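Local coordinates for Alpha/beta hydrolase fold-3 domain protein (Sulfolobus islandicus, PDB 5LK6), which probably hydrolyses carboxylic esters as a thermostable lipase/carboxylesterase of the alpha/beta hydrolase fold, at residues V17-A22 and I203-S208. Residues are numbered along the deposited sequence; the frame is centred on the assembly and turned at random.
Sequences VPIGKA and IEWFGS
CA of Gly-20 stands over one face of the Trp-205 indole, where a type II beta turn from Pro-18 to Lys-21 meets helix 200-210 in this alpha/beta hydrolase. The touch is a CH-pi contact: CA of Gly-20 lies 3.7 Å from the centroid of the Trp-205 five-membered ring, 18° off the ring normal, and leans toward CD1 and NE1, while Gly-20 N sits over the same ring, roughly equidistant from its five atoms. The positive phi of Gly-20, third residue of the turn, favours glycine. Ile-19 sends its two branches against both aromatic residues. Its CG2 reaches the benzene part of the indole obliquely, 3.4 Å from Trp-205 CE3, and lies over one face of the Phe-206 ring, offset toward the rim. Its other branch runs beside the backbone N (chi1 -62°) and carries CD1 to 3.7 Å from Phe-206 CZ. Replacing Trp-205 with an alanine would probably leave Gly-20 CA without its aromatic face and Ile-19 CG2 with a gap on the indole side.

The indole reaches the turn because CG of Trp-205 is anti to its backbone N (chi1 -171°), on a CB directed at the loop. The turn is held by Lys-21 N bonding to Pro-18 O, and an inverse gamma turn centred on Pro-18 overlaps its start, with Ile-19 N bonded to Val-17 O. Ile-19 and Ala-22 rest on Val-27 of helix 24-36, consistent with the helical cap of hormone-sensitive lipase-like esterases, built from N-terminal helices and an insertion that probably includes helix 200-210. Phe-206 comes close to, but makes no contact with, what looks like the Ser-His-Asp triad. Ser-208 OG donates a 2.8 Å hydrogen bond to Trp-205 O, on a lone pair in the carbonyl plane.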
# COMPACT_ATOMS: atom_id res chain seq x y z
N VAL A 17 24.19 -9.00 2.73
CA VAL A 17 25.10 -8.85 1.62
C VAL A 17 26.27 -8.03 2.16
O VAL A 17 26.08 -6.85 2.51
CB VAL A 17 24.44 -8.16 0.43
CG1 VAL A 17 25.43 -8.09 -0.71
CG2 VAL A 17 23.19 -8.90 0.01
N PRO A 18 27.47 -8.65 2.26
CA PRO A 18 28.65 -8.01 2.94
C PRO A 18 29.34 -6.92 2.13
O PRO A 18 30.55 -7.01 1.92
CB PRO A 18 29.59 -9.19 3.19
CG PRO A 18 29.27 -10.16 2.07
CD PRO A 18 27.80 -10.01 1.74
N ILE A 19 28.59 -5.91 1.71
CA ILE A 19 29.06 -4.75 0.93
C ILE A 19 30.21 -4.06 1.64
O ILE A 19 30.15 -3.82 2.86
CB ILE A 19 27.93 -3.70 0.80
CG1 ILE A 19 26.70 -4.22 0.06
CG2 ILE A 19 28.40 -2.40 0.17
CD1 ILE A 19 27.03 -4.85 -1.26
N GLY A 20 31.27 -3.75 0.91
CA GLY A 20 32.47 -3.18 1.51
C GLY A 20 33.33 -4.09 2.39
O GLY A 20 34.30 -3.59 2.90
N LYS A 21 32.98 -5.38 2.59
CA LYS A 21 33.82 -6.37 3.32
C LYS A 21 34.21 -7.53 2.42
O LYS A 21 34.77 -8.51 2.89
CB LYS A 21 33.11 -6.98 4.56
CG LYS A 21 32.55 -6.00 5.60
CD LYS A 21 33.64 -5.14 6.25
CE LYS A 21 33.07 -4.08 7.19
NZ LYS A 21 34.05 -2.97 7.31
N ALA A 22 33.86 -7.46 1.15
CA ALA A 22 34.15 -8.52 0.17
C ALA A 22 34.31 -7.85 -1.18
O ALA A 22 33.93 -6.66 -1.37
CB ALA A 22 33.04 -9.55 0.13
N ILE A 203 25.87 2.51 1.94
CA ILE A 203 25.55 3.65 1.09
C ILE A 203 26.84 4.37 0.70
O ILE A 203 27.02 4.68 -0.49
CB ILE A 203 24.55 4.61 1.78
CG1 ILE A 203 23.18 3.90 1.94
CG2 ILE A 203 24.37 5.90 0.98
CD1 ILE A 203 22.34 4.42 3.10
N GLU A 204 27.74 4.57 1.67
CA GLU A 204 29.03 5.22 1.42
C GLU A 204 29.89 4.43 0.44
O GLU A 204 30.43 4.98 -0.52
CB GLU A 204 29.77 5.51 2.74
CG GLU A 204 29.18 6.74 3.43
CD GLU A 204 29.53 6.95 4.92
OE1 GLU A 204 30.22 6.10 5.56
OE2 GLU A 204 29.05 7.99 5.47
N TRP A 205 29.95 3.11 0.62
CA TRP A 205 30.69 2.23 -0.28
C TRP A 205 30.20 2.27 -1.74
O TRP A 205 30.99 2.48 -2.65
CB TRP A 205 30.65 0.81 0.24
CG TRP A 205 31.60 -0.06 -0.56
CD1 TRP A 205 32.94 -0.26 -0.34
CD2 TRP A 205 31.27 -0.81 -1.72
NE1 TRP A 205 33.46 -1.09 -1.30
CE2 TRP A 205 32.44 -1.46 -2.15
CE3 TRP A 205 30.10 -1.03 -2.42
CZ2 TRP A 205 32.45 -2.29 -3.25
CZ3 TRP A 205 30.12 -1.88 -3.50
CH2 TRP A 205 31.29 -2.49 -3.92
N PHE A 206 28.90 2.15 -1.93
CA PHE A 206 28.35 2.34 -3.25
C PHE A 206 28.73 3.67 -3.89
O PHE A 206 29.05 3.74 -5.04
CB PHE A 206 26.82 2.22 -3.24
CG PHE A 206 26.33 0.82 -3.00
CD1 PHE A 206 26.77 -0.23 -3.76
CD2 PHE A 206 25.36 0.56 -2.00
CE1 PHE A 206 26.30 -1.53 -3.52
CE2 PHE A 206 24.88 -0.73 -1.77
CZ PHE A 206 25.37 -1.80 -2.52
N GLY A 207 28.69 4.76 -3.15
CA GLY A 207 29.04 6.02 -3.76
C GLY A 207 30.51 6.08 -4.10
O GLY A 207 30.88 6.69 -5.07
N SER A 208 31.34 5.41 -3.30
CA SER A 208 32.79 5.38 -3.55
C SER A 208 33.03 4.71 -4.90
O SER A 208 33.99 5.03 -5.54
CB SER A 208 33.58 4.69 -2.39
OG SER A 208 33.66 3.23 -2.46